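Local structure of japanin (Rhipicephalus appendiculatus, 4BOE) at residues R43-V48 and D80-N85; F63-E68 and L74-S79; F101-D106 and S112-W117. The protein binds cholesterol in a lipocalin pocket and, as a secreted tick salivary protein, modulates host dendritic cells by blocking their differentiation from monocytes. All coordinates share one frame; numbering follows the deposited sequence. Where two conformers were deposited one is given.

Contact 1 of 3, residues R43-V48 and D80-N85; sequences RSLIYV and DYVRDN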
loop_
_atom_site.group_PDB
_atom_site.type_symbol
_atom_site.label_atom_id
_atom_site.label_comp_id
_atom_site.label_asym_id
_atom_site.label_seq_id
_atom_site.Cartn_x
_atom_site.Cartn_y
_atom_site.Cartn_z
ATOM N N ARG A 43 8.434 3.411 7.484
ATOM C CA ARG A 43 8.504 2.617 6.278
ATOM C C ARG A 43 8.881 3.550 5.111
ATOM O O ARG A 43 8.649 4.758 5.159
ATOM C CB ARG A 43 7.149 1.966 5.952
ATOM C CG ARG A 43 6.422 1.226 7.083
ATOM C CD ARG A 43 5.161 0.527 6.507
ATOM N NE ARG A 43 5.573 -0.547 5.612
ATOM C CZ ARG A 43 5.839 -1.800 5.951
ATOM N NH1 ARG A 43 5.613 -2.224 7.187
ATOM N NH2 ARG A 43 6.274 -2.662 5.036
ATOM N N SER A 44 9.400 2.974 4.063
ATOM C CA SER A 44 9.647 3.704 2.824
ATOM C C SER A 44 8.491 3.462 1.857
ATOM O O SER A 44 7.788 2.469 1.981
ATOM C CB SER A 44 10.939 3.229 2.169
ATOM O OG SER A 44 10.825 1.874 1.774
ATOM N N LEU A 45 8.278 4.388 0.926
ATOM C CA LEU A 45 7.348 4.248 -0.168
ATOM C C LEU A 45 8.248 4.240 -1.396
ATOM O O LEU A 45 8.955 5.202 -1.630
ATOM C CB LEU A 45 6.342 5.389 -0.207
ATOM C CG LEU A 45 5.307 5.303 -1.327
ATOM C CD1 LEU A 45 4.390 4.097 -1.170
ATOM C CD2 LEU A 45 4.510 6.534 -1.345
ATOM N N ILE A 46 8.303 3.120 -2.103
ATOM C CA ILE A 46 9.154 2.896 -3.255
ATOM C C ILE A 46 8.276 2.765 -4.505
ATOM O O ILE A 46 7.239 2.111 -4.476
ATOM C CB ILE A 46 9.996 1.610 -3.046
ATOM C CG1 ILE A 46 10.789 1.612 -1.730
ATOM C CG2 ILE A 46 10.931 1.329 -4.222
ATOM C CD1 ILE A 46 11.765 2.752 -1.586
ATOM N N TYR A 47 8.714 3.358 -5.604
ATOM C CA TYR A 47 7.997 3.262 -6.887
ATOM C C TYR A 47 8.892 3.672 -8.017
ATOM O O TYR A 47 9.990 4.159 -7.786
ATOM C CB TYR A 47 6.712 4.101 -6.877
ATOM C CG TYR A 47 6.916 5.571 -6.619
ATOM C CD1 TYR A 47 7.077 6.054 -5.327
ATOM C CD2 TYR A 47 6.909 6.491 -7.665
ATOM C CE1 TYR A 47 7.279 7.414 -5.081
ATOM C CE2 TYR A 47 7.096 7.845 -7.435
ATOM C CZ TYR A 47 7.258 8.310 -6.136
ATOM O OH TYR A 47 7.461 9.647 -5.897
ATOM N N VAL A 48 8.454 3.431 -9.221
ATOM C CA VAL A 48 9.141 3.916 -10.406
ATOM C C VAL A 48 8.243 4.966 -11.088
ATOM O O VAL A 48 7.030 4.825 -11.131
ATOM C CB VAL A 48 9.640 2.815 -11.401
ATOM C CG1 VAL A 48 10.569 1.841 -10.697
ATOM C CG2 VAL A 48 8.497 2.072 -12.066
ATOM N N ASP A 80 6.254 15.298 3.757
ATOM C CA ASP A 80 5.659 16.389 2.994
ATOM C C ASP A 80 5.570 16.026 1.498
ATOM O O ASP A 80 4.552 16.286 0.852
ATOM C CB ASP A 80 6.511 17.641 3.207
ATOM C CG ASP A 80 5.939 18.846 2.539
ATOM O OD1 ASP A 80 6.068 18.953 1.301
ATOM O OD2 ASP A 80 5.308 19.661 3.237
ATOM N N TYR A 81 6.632 15.411 0.962
ATOM C CA TYR A 81 6.663 14.988 -0.440
ATOM C C TYR A 81 5.527 13.999 -0.750
ATOM O O TYR A 81 4.848 14.148 -1.762
ATOM C CB TYR A 81 8.044 14.327 -0.750
ATOM C CG TYR A 81 8.231 14.027 -2.225
ATOM C CD1 TYR A 81 7.690 12.887 -2.796
ATOM C CD2 TYR A 81 8.868 14.937 -3.066
ATOM C CE1 TYR A 81 7.728 12.682 -4.171
ATOM C CE2 TYR A 81 8.999 14.696 -4.423
ATOM C CZ TYR A 81 8.449 13.553 -4.977
ATOM O OH TYR A 81 8.538 13.376 -6.338
ATOM N N VAL A 82 5.372 12.957 0.096
ATOM C CA VAL A 82 4.355 11.911 -0.075
ATOM C C VAL A 82 2.940 12.485 0.103
ATOM O O VAL A 82 2.031 12.111 -0.628
ATOM C CB VAL A 82 4.637 10.715 0.869
ATOM C CG1 VAL A 82 3.459 9.743 0.917
ATOM C CG2 VAL A 82 5.929 10.002 0.465
ATOM N N ARG A 83 2.756 13.393 1.071
ATOM C CA ARG A 83 1.464 14.064 1.269
ATOM C C ARG A 83 1.133 15.005 0.097
ATOM O O ARG A 83 0.004 15.022 -0.388
ATOM C CB ARG A 83 1.471 14.845 2.580
ATOM C CG ARG A 83 1.452 13.945 3.785
ATOM C CD ARG A 83 1.256 14.711 5.082
ATOM N NE ARG A 83 2.495 15.338 5.550
ATOM C CZ ARG A 83 2.767 16.643 5.550
ATOM N NH1 ARG A 83 1.882 17.519 5.081
ATOM N NH2 ARG A 83 3.933 17.083 6.013
ATOM N N ASP A 84 2.131 15.756 -0.371
ATOM C CA ASP A 84 1.970 16.705 -1.475
ATOM C C ASP A 84 1.687 15.997 -2.835
ATOM O O ASP A 84 0.772 16.393 -3.557
ATOM C CB ASP A 84 3.264 17.580 -1.580
ATOM C CG ASP A 84 3.247 18.772 -2.522
ATOM O OD1 ASP A 84 2.157 19.112 -3.030
ATOM O OD2 ASP A 84 4.328 19.400 -2.707
ATOM N N ASN A 85 2.467 14.984 -3.179
ATOM C CA ASN A 85 2.391 14.349 -4.508
ATOM C C ASN A 85 1.634 13.007 -4.651
ATOM O O ASN A 85 1.210 12.698 -5.760
ATOM C CB ASN A 85 3.833 14.150 -5.017
ATOM C CG ASN A 85 4.501 15.467 -5.444
ATOM O OD1 ASN A 85 3.889 16.326 -6.084
ATOM N ND2 ASN A 85 5.720 15.713 -5.019
#
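With CG held opposite the backbone N (chi1 -179°), Leu45 extends from its strand toward Val82 of the helix, and Tyr81, turned the same way (chi1 -172°), extends from the helix toward Tyr47. Tyr47 answers differently: its chi1 of 59° sets the ring between its own backbone N and carbonyl carbon, and the phenol oxygen is carried toward Tyr81. There Tyr47 OH arrives at the edge of the Tyr81 ring, close to the ring plane, 3.5 Å from Tyr81 CE1. The two phenol oxygens, Tyr47 OH and Tyr81 OH, stay 3.9 Å apart, so this pair meets by van der Waals contact. On the helix side, one face of the Tyr81 ring carries the amide of Asn85, a turn later, with ND2 lying 3.4 Å above the ring plane toward its rim. The apolar half of the contact is a methyl set against a fork: Leu45 CD2 lies 4.1 Å from Val82 CG1 and 4.2 Å from Val82 CG2. Leu45 also touches cholesterol, which makes it a pocket residue packed by the helix. Strand 40-49 runs between strands 26-37 and 59-66 in the sheet, while Leu86 and Ala88, just beyond the helix, extend the packing on Leu45, Tyr47 and Val82. The short helix 80-85, placed in the connection from strand 73-78 to strand 91-98, packs against strand 40-49.

Contact 2 of 3, residues F63-E68 and L74-S79; sequences FQVKWE and LRVKAS. With CLR (cholesterol), chain C.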
loop_
_atom_site.group_PDB
_atom_site.type_symbol
_atom_site.label_atom_id
_atom_site.label_comp_id
_atom_site.label_asym_id
_atom_site.label_seq_id
_atom_site.Cartn_x
_atom_site.Cartn_y
_atom_site.Cartn_z
ATOM N N PHE A 63 7.397 7.457 5.307
ATOM C CA PHE A 63 6.251 7.745 6.141
ATOM C C PHE A 63 6.317 6.915 7.416
ATOM O O PHE A 63 7.063 5.951 7.514
ATOM C CB PHE A 63 4.932 7.512 5.361
ATOM C CG PHE A 63 4.665 6.097 4.907
ATOM C CD1 PHE A 63 5.228 5.607 3.731
ATOM C CD2 PHE A 63 3.865 5.250 5.659
ATOM C CE1 PHE A 63 5.017 4.285 3.334
ATOM C CE2 PHE A 63 3.670 3.921 5.266
ATOM C CZ PHE A 63 4.213 3.464 4.082
ATOM N N GLN A 64 5.556 7.308 8.390
ATOM C CA GLN A 64 5.459 6.555 9.615
ATOM C C GLN A 64 3.997 6.101 9.811
ATOM O O GLN A 64 3.078 6.787 9.384
ATOM C CB GLN A 64 5.908 7.403 10.806
ATOM C CG GLN A 64 7.365 7.782 10.746
ATOM C CD GLN A 64 7.751 8.443 12.033
ATOM O OE1 GLN A 64 8.320 7.833 12.934
ATOM N NE2 GLN A 64 7.287 9.640 12.209
ATOM N N VAL A 65 3.813 4.948 10.456
ATOM C CA VAL A 65 2.496 4.393 10.754
ATOM C C VAL A 65 2.388 3.939 12.198
ATOM O O VAL A 65 3.335 3.413 12.783
ATOM C CB VAL A 65 2.056 3.257 9.766
ATOM C CG1 VAL A 65 2.007 3.776 8.346
ATOM C CG2 VAL A 65 2.990 2.067 9.824
ATOM N N LYS A 66 1.200 4.079 12.734
ATOM C CA LYS A 66 0.859 3.659 14.081
ATOM C C LYS A 66 -0.436 2.853 14.028
ATOM O O LYS A 66 -1.403 3.310 13.435
ATOM C CB LYS A 66 0.643 4.885 14.998
ATOM C CG LYS A 66 0.521 4.560 16.476
ATOM C CD LYS A 66 0.179 5.750 17.337
ATOM C CE LYS A 66 -1.229 6.258 17.125
ATOM N NZ LYS A 66 -1.673 7.164 18.223
ATOM N N TRP A 67 -0.472 1.699 14.712
ATOM C CA TRP A 67 -1.699 0.918 14.873
ATOM C C TRP A 67 -1.860 0.445 16.321
ATOM O O TRP A 67 -1.072 -0.362 16.790
ATOM C CB TRP A 67 -1.745 -0.267 13.929
ATOM C CG TRP A 67 -2.997 -1.082 14.059
ATOM C CD1 TRP A 67 -4.280 -0.672 13.822
ATOM C CD2 TRP A 67 -3.080 -2.455 14.470
ATOM N NE1 TRP A 67 -5.155 -1.715 14.032
ATOM C CE2 TRP A 67 -4.442 -2.828 14.403
ATOM C CE3 TRP A 67 -2.157 -3.366 15.014
ATOM C CZ2 TRP A 67 -4.877 -4.097 14.753
ATOM C CZ3 TRP A 67 -2.606 -4.617 15.404
ATOM C CH2 TRP A 67 -3.949 -4.972 15.261
ATOM N N GLU A 68 -2.869 0.969 17.018
ATOM C CA GLU A 68 -3.228 0.514 18.377
ATOM C C GLU A 68 -3.973 -0.844 18.199
ATOM O O GLU A 68 -4.791 -0.945 17.287
ATOM C CB GLU A 68 -4.184 1.499 19.067
ATOM C CG GLU A 68 -3.629 2.895 19.286
ATOM C CD GLU A 68 -2.915 3.075 20.612
ATOM O OE1 GLU A 68 -2.114 2.185 20.983
ATOM O OE2 GLU A 68 -3.183 4.092 21.293
ATOM N N LEU A 74 -5.718 3.008 10.857
ATOM C CA LEU A 74 -4.271 3.039 10.694
ATOM C C LEU A 74 -3.900 4.539 10.676
ATOM O O LEU A 74 -4.420 5.287 9.851
ATOM C CB LEU A 74 -3.845 2.391 9.376
ATOM C CG LEU A 74 -2.361 2.308 9.095
ATOM C CD1 LEU A 74 -1.660 1.452 10.148
ATOM C CD2 LEU A 74 -2.123 1.749 7.745
ATOM N N ARG A 75 -2.995 4.961 11.550
ATOM C CA ARG A 75 -2.535 6.369 11.594
ATOM C C ARG A 75 -1.304 6.493 10.682
ATOM O O ARG A 75 -0.419 5.671 10.776
ATOM C CB ARG A 75 -2.185 6.800 13.035
ATOM C CG ARG A 75 -3.322 7.473 13.792
ATOM C CD ARG A 75 -4.516 6.583 14.053
ATOM N NE ARG A 75 -5.722 7.383 14.305
ATOM C CZ ARG A 75 -6.457 7.393 15.420
ATOM N NH1 ARG A 75 -6.128 6.622 16.457
ATOM N NH2 ARG A 75 -7.529 8.171 15.506
ATOM N N VAL A 76 -1.261 7.500 9.812
ATOM C CA VAL A 76 -0.150 7.677 8.862
ATOM C C VAL A 76 0.418 9.086 9.011
ATOM O O VAL A 76 -0.351 10.022 8.972
ATOM C CB VAL A 76 -0.602 7.376 7.393
ATOM C CG1 VAL A 76 0.505 7.692 6.376
ATOM C CG2 VAL A 76 -1.083 5.930 7.248
ATOM N N LYS A 77 1.743 9.229 9.252
ATOM C CA LYS A 77 2.435 10.532 9.274
ATOM C C LYS A 77 3.400 10.467 8.094
ATOM O O LYS A 77 4.487 9.908 8.179
ATOM C CB LYS A 77 3.184 10.812 10.595
ATOM C CG LYS A 77 2.263 11.142 11.744
ATOM C CD LYS A 77 2.969 11.698 13.005
ATOM C CE LYS A 77 4.199 10.956 13.446
ATOM N NZ LYS A 77 4.712 11.442 14.760
ATOM N N ALA A 78 2.922 10.894 6.961
ATOM C CA ALA A 78 3.678 10.853 5.730
ATOM C C ALA A 78 4.533 12.102 5.561
ATOM O O ALA A 78 4.157 13.191 6.004
ATOM C CB ALA A 78 2.747 10.698 4.534
ATOM N N SER A 79 5.671 11.935 4.875
ATOM C CA SER A 79 6.533 13.064 4.564
ATOM C C SER A 79 5.757 14.091 3.737
ATOM O O SER A 79 4.732 13.806 3.102
ATOM C CB SER A 79 7.758 12.604 3.780
ATOM O OG SER A 79 7.374 12.173 2.483
HETATM C C1 CLR C . 0.185 5.058 -6.058
HETATM C C2 CLR C . -0.076 5.196 -7.557
HETATM C C3 CLR C . -1.262 4.362 -7.991
HETATM C C4 CLR C . -2.493 4.738 -7.193
HETATM C C5 CLR C . -2.258 4.716 -5.698
HETATM C C6 CLR C . -3.104 4.081 -4.897
HETATM C C7 CLR C . -2.977 3.986 -3.410
HETATM C C8 CLR C . -2.004 5.012 -2.841
HETATM C C9 CLR C . -0.726 5.050 -3.710
HETATM C C10 CLR C . -1.019 5.458 -5.189
HETATM C C11 CLR C . 0.386 5.893 -3.059
HETATM C C12 CLR C . 0.658 5.528 -1.600
HETATM C C13 CLR C . -0.609 5.579 -0.727
HETATM C C14 CLR C . -1.642 4.653 -1.402
HETATM C C15 CLR C . -2.753 4.531 -0.352
HETATM C C16 CLR C . -1.974 4.444 0.960
HETATM C C17 CLR C . -0.519 4.876 0.648
HETATM C C18 CLR C . -1.106 7.031 -0.584
HETATM C C19 CLR C . -1.268 6.976 -5.341
HETATM C C20 CLR C . 0.149 5.600 1.832
HETATM C C21 CLR C . 1.600 6.012 1.542
HETATM C C22 CLR C . 0.070 4.752 3.114
HETATM C C23 CLR C . 0.479 3.264 2.989
HETATM C C24 CLR C . 0.384 2.543 4.300
HETATM C C25 CLR C . 0.527 1.037 4.361
HETATM C C26 CLR C . 0.704 0.210 3.114
HETATM C C27 CLR C . 1.273 0.485 5.550
HETATM O O1 CLR C . -1.528 4.626 -9.376
#
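Two reciprocal pairs of backbone hydrogen bonds join Gln64 to Lys77 and Lys66 to Arg75. Gln64 N reaches Lys77 O at 2.8 Å, and Lys77 N returns an equally short bond to Gln64 O. The Lys66 and Arg75 bonds are slightly longer, with Lys66 N to Arg75 O at 3.0 Å. The non-hydrogen-bonded pair Val65-Val76 lies between these rungs and Phe63-Ala78 just beyond the Gln64-Lys77 one; Val65 CA sits 3.2 Å from Arg75 O in a CA-H...O contact. On the face bearing Gln64, Lys66, Arg75 and Lys77, the aliphatic parts of Lys66 and Arg75 run side by side. Their charged ends, which probably repel, are kept apart, and Arg75 NE is salt-bridged to Asp91. Gln64 NE2 rests 3.6 Å from Lys77 CE, while the Lys77 ammonium forms a cation-pi contact with Trp40. The other face is apolar. Val65 CG1 meets Val76 CG2 at 3.9 Å and also lies in the plane of the Phe63 ring, at its edge. A chi1 of 63° swings that ring away from Ala78 to the sterol: cholesterol C21 stands over one ring face, displaced toward the rim, and Phe63 CE2 is 3.7 Å from cholesterol C24 in the side chain. Such a strand pair, polar outside and apolar toward the ligand, is an antiparallel beta hairpin of the lipocalin barrel, here giving the pocket wall Phe63, which lies against the cholesterol tail.

Contact 3 of 3, residues F101-D106 and S112-W117; sequences FLLLSD and STCSLW. With CLR (cholesterol), chain C.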
loop_
_atom_site.group_PDB
_atom_site.type_symbol
_atom_site.label_atom_id
_atom_site.label_comp_id
_atom_site.label_asym_id
_atom_site.label_seq_id
_atom_site.Cartn_x
_atom_site.Cartn_y
_atom_site.Cartn_z
ATOM N N PHE A 101 -1.849 -9.860 3.847
ATOM C CA PHE A 101 -2.594 -8.857 3.085
ATOM C C PHE A 101 -3.242 -7.816 3.990
ATOM O O PHE A 101 -3.475 -8.050 5.166
ATOM C CB PHE A 101 -3.600 -9.460 2.086
ATOM C CG PHE A 101 -4.955 -9.739 2.676
ATOM C CD1 PHE A 101 -5.920 -8.749 2.727
ATOM C CD2 PHE A 101 -5.240 -10.969 3.257
ATOM C CE1 PHE A 101 -7.121 -8.964 3.381
ATOM C CE2 PHE A 101 -6.459 -11.188 3.891
ATOM C CZ PHE A 101 -7.386 -10.182 3.956
ATOM N N LEU A 102 -3.465 -6.637 3.417
ATOM C CA LEU A 102 -4.094 -5.532 4.084
ATOM C C LEU A 102 -4.993 -4.788 3.101
ATOM O O LEU A 102 -4.569 -4.482 1.981
ATOM C CB LEU A 102 -2.980 -4.620 4.630
ATOM C CG LEU A 102 -3.411 -3.355 5.319
ATOM C CD1 LEU A 102 -4.245 -3.663 6.594
ATOM C CD2 LEU A 102 -2.213 -2.497 5.631
ATOM N N LEU A 103 -6.223 -4.495 3.520
ATOM C CA LEU A 103 -7.167 -3.754 2.683
ATOM C C LEU A 103 -7.564 -2.480 3.440
ATOM O O LEU A 103 -8.164 -2.570 4.508
ATOM C CB LEU A 103 -8.399 -4.626 2.364
ATOM C CG LEU A 103 -9.469 -4.009 1.482
ATOM C CD1 LEU A 103 -8.918 -3.647 0.114
ATOM C CD2 LEU A 103 -10.635 -4.981 1.321
ATOM N N LEU A 104 -7.196 -1.312 2.885
ATOM C CA LEU A 104 -7.436 0.006 3.459
ATOM C C LEU A 104 -8.450 0.805 2.682
ATOM O O LEU A 104 -8.511 0.676 1.473
ATOM C CB LEU A 104 -6.124 0.817 3.470
ATOM C CG LEU A 104 -4.965 0.271 4.231
ATOM C CD1 LEU A 104 -3.737 1.216 4.063
ATOM C CD2 LEU A 104 -5.326 0.061 5.697
ATOM N N SER A 105 -9.203 1.669 3.364
ATOM C CA SER A 105 -10.203 2.550 2.727
ATOM C C SER A 105 -9.981 3.968 3.206
ATOM O O SER A 105 -9.558 4.175 4.332
ATOM C CB SER A 105 -11.656 2.179 3.090
ATOM O OG SER A 105 -12.152 1.029 2.438
ATOM N N ASP A 106 -10.417 4.925 2.409
ATOM C CA ASP A 106 -10.404 6.329 2.800
ATOM C C ASP A 106 -11.469 6.621 3.886
ATOM O O ASP A 106 -12.561 6.066 3.849
ATOM C CB ASP A 106 -10.682 7.239 1.585
ATOM C CG ASP A 106 -10.229 8.651 1.861
ATOM O OD1 ASP A 106 -9.010 8.870 1.928
ATOM O OD2 ASP A 106 -11.090 9.498 2.171
ATOM N N SER A 112 -15.935 5.687 -0.636
ATOM C CA SER A 112 -14.595 5.494 -0.117
ATOM C C SER A 112 -13.602 4.735 -1.042
ATOM O O SER A 112 -13.853 3.574 -1.365
ATOM C CB SER A 112 -14.687 4.791 1.219
ATOM O OG SER A 112 -13.410 4.729 1.807
ATOM N N THR A 113 -12.461 5.382 -1.402
ATOM C CA THR A 113 -11.443 4.754 -2.230
ATOM C C THR A 113 -10.684 3.732 -1.392
ATOM O O THR A 113 -10.513 3.908 -0.188
ATOM C CB THR A 113 -10.499 5.754 -2.889
ATOM O OG1 THR A 113 -9.772 6.448 -1.897
ATOM C CG2 THR A 113 -11.218 6.700 -3.845
ATOM N N CYS A 114 -10.160 2.744 -2.078
ATOM C CA CYS A 114 -9.464 1.629 -1.436
ATOM C C CYS A 114 -8.119 1.313 -2.058
ATOM O O CYS A 114 -7.851 1.644 -3.191
ATOM C CB CYS A 114 -10.356 0.384 -1.424
ATOM S SG CYS A 114 -9.972 -0.811 -2.738
ATOM N N SER A 115 -7.303 0.583 -1.286
ATOM C CA SER A 115 -5.987 0.078 -1.683
ATOM C C SER A 115 -5.792 -1.304 -1.030
ATOM O O SER A 115 -6.116 -1.494 0.152
ATOM C CB SER A 115 -4.836 1.037 -1.389
ATOM O OG SER A 115 -4.630 1.320 -0.026
ATOM N N LEU A 116 -5.341 -2.268 -1.841
ATOM C CA LEU A 116 -5.077 -3.631 -1.433
ATOM C C LEU A 116 -3.576 -3.833 -1.498
ATOM O O LEU A 116 -2.968 -3.517 -2.506
ATOM C CB LEU A 116 -5.799 -4.619 -2.367
ATOM C CG LEU A 116 -5.476 -6.103 -2.157
ATOM C CD1 LEU A 116 -5.966 -6.584 -0.839
ATOM C CD2 LEU A 116 -6.016 -6.922 -3.292
ATOM N N TRP A 117 -2.997 -4.341 -0.408
ATOM C CA TRP A 117 -1.576 -4.582 -0.239
ATOM C C TRP A 117 -1.369 -6.020 0.093
ATOM O O TRP A 117 -2.114 -6.578 0.879
ATOM C CB TRP A 117 -1.038 -3.716 0.915
ATOM C CG TRP A 117 -1.296 -2.265 0.724
ATOM C CD1 TRP A 117 -2.425 -1.581 1.069
ATOM C CD2 TRP A 117 -0.420 -1.311 0.100
ATOM N NE1 TRP A 117 -2.343 -0.285 0.625
ATOM C CE2 TRP A 117 -1.106 -0.078 0.067
ATOM C CE3 TRP A 117 0.891 -1.370 -0.411
ATOM C CZ2 TRP A 117 -0.531 1.080 -0.452
ATOM C CZ3 TRP A 117 1.432 -0.231 -1.016
ATOM C CH2 TRP A 117 0.724 0.977 -1.028
HETATM C C1 CLR C . 0.185 5.058 -6.058
HETATM C C2 CLR C . -0.076 5.196 -7.557
HETATM C C3 CLR C . -1.262 4.362 -7.991
HETATM C C4 CLR C . -2.493 4.738 -7.193
HETATM C C5 CLR C . -2.258 4.716 -5.698
HETATM C C6 CLR C . -3.104 4.081 -4.897
HETATM C C7 CLR C . -2.977 3.986 -3.410
HETATM C C8 CLR C . -2.004 5.012 -2.841
HETATM C C9 CLR C . -0.726 5.050 -3.710
HETATM C C10 CLR C . -1.019 5.458 -5.189
HETATM C C11 CLR C . 0.386 5.893 -3.059
HETATM C C12 CLR C . 0.658 5.528 -1.600
HETATM C C13 CLR C . -0.609 5.579 -0.727
HETATM C C14 CLR C . -1.642 4.653 -1.402
HETATM C C15 CLR C . -2.753 4.531 -0.352
HETATM C C16 CLR C . -1.974 4.444 0.960
HETATM C C17 CLR C . -0.519 4.876 0.648
HETATM C C18 CLR C . -1.106 7.031 -0.584
HETATM C C19 CLR C . -1.268 6.976 -5.341
HETATM C C20 CLR C . 0.149 5.600 1.832
HETATM C C21 CLR C . 1.600 6.012 1.542
HETATM C C22 CLR C . 0.070 4.752 3.114
HETATM C C23 CLR C . 0.479 3.264 2.989
HETATM C C24 CLR C . 0.384 2.543 4.300
HETATM C C25 CLR C . 0.527 1.037 4.361
HETATM C C26 CLR C . 0.704 0.210 3.114
HETATM C C27 CLR C . 1.273 0.485 5.550
HETATM O O1 CLR C . -1.528 4.626 -9.376
HETATM O O HOH W 1 -13.395 1.331 0.053
#
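The Trp117 indole has a cholesterol methyl, C26, centred over one face, 3.6 Å from Trp117 CE2. At the indole edge, in its plane, lie Leu102 O and the sterol carbon C14, while Leu104 CD1 comes in obliquely, 4.0 Å from Trp117 NE1. The pyrrole N-H bonds to a neighbour on its own strand: Trp117 NE1 donates to Ser115 OG at 2.9 Å, the acceptor tilted 22° from the ring plane. A chi1 of 63° puts Ser115 OG where it can accept this bond and still touch cholesterol C15. On the other face of the hairpin, Leu116 CD1 meets the Phe101 ring obliquely, and helix 128-137 packs over both residues. Beneath the side chains, Leu102 pairs with Trp117 and Leu104 with Ser115 through two reciprocal sets of backbone bonds, Leu104 N lying 2.9 Å from Ser115 O. The ladder continues with Asp106 N to Thr113 O and finishes where Ser112 OG donates to a lone pair of Asp106 O at 2.6 Å, in the carbonyl plane. A water spans Ser105 OG and Ser112 O, and Ser105 OG is also held by Arg95; Cys114 is disulfide-bonded to Cys138. The bond to Ser115 satisfies the buried indole nitrogen within the pocket wall, and the ring face meets the sterol tail through apolar contact; the polar bond of the ligand is made elsewhere, to Glu23 N.

How the contacts relate
After strands 12-18 and 26-37, the chain enters strand 40-49 and closes a long loop when helix 80-85 returns to it in contact 1. Contact 2 is nested within that loop, as the hairpin of strands 59-66 and 73-78. The two touch: strand 40-49 neighbours strand 59-66, Arg43 N approaches Phe63 O, and Arg83 NE reaches back to Ala78 O. Contact 3 follows in series, a second hairpin of strands 101-106 and 114-118, centred about 17 Å from the centre of contact 1 on the opposite side of the chain's centre. Leu74 packs on Leu104 between contacts 2 and 3. All three reach one curled antiparallel sheet surrounding cholesterol.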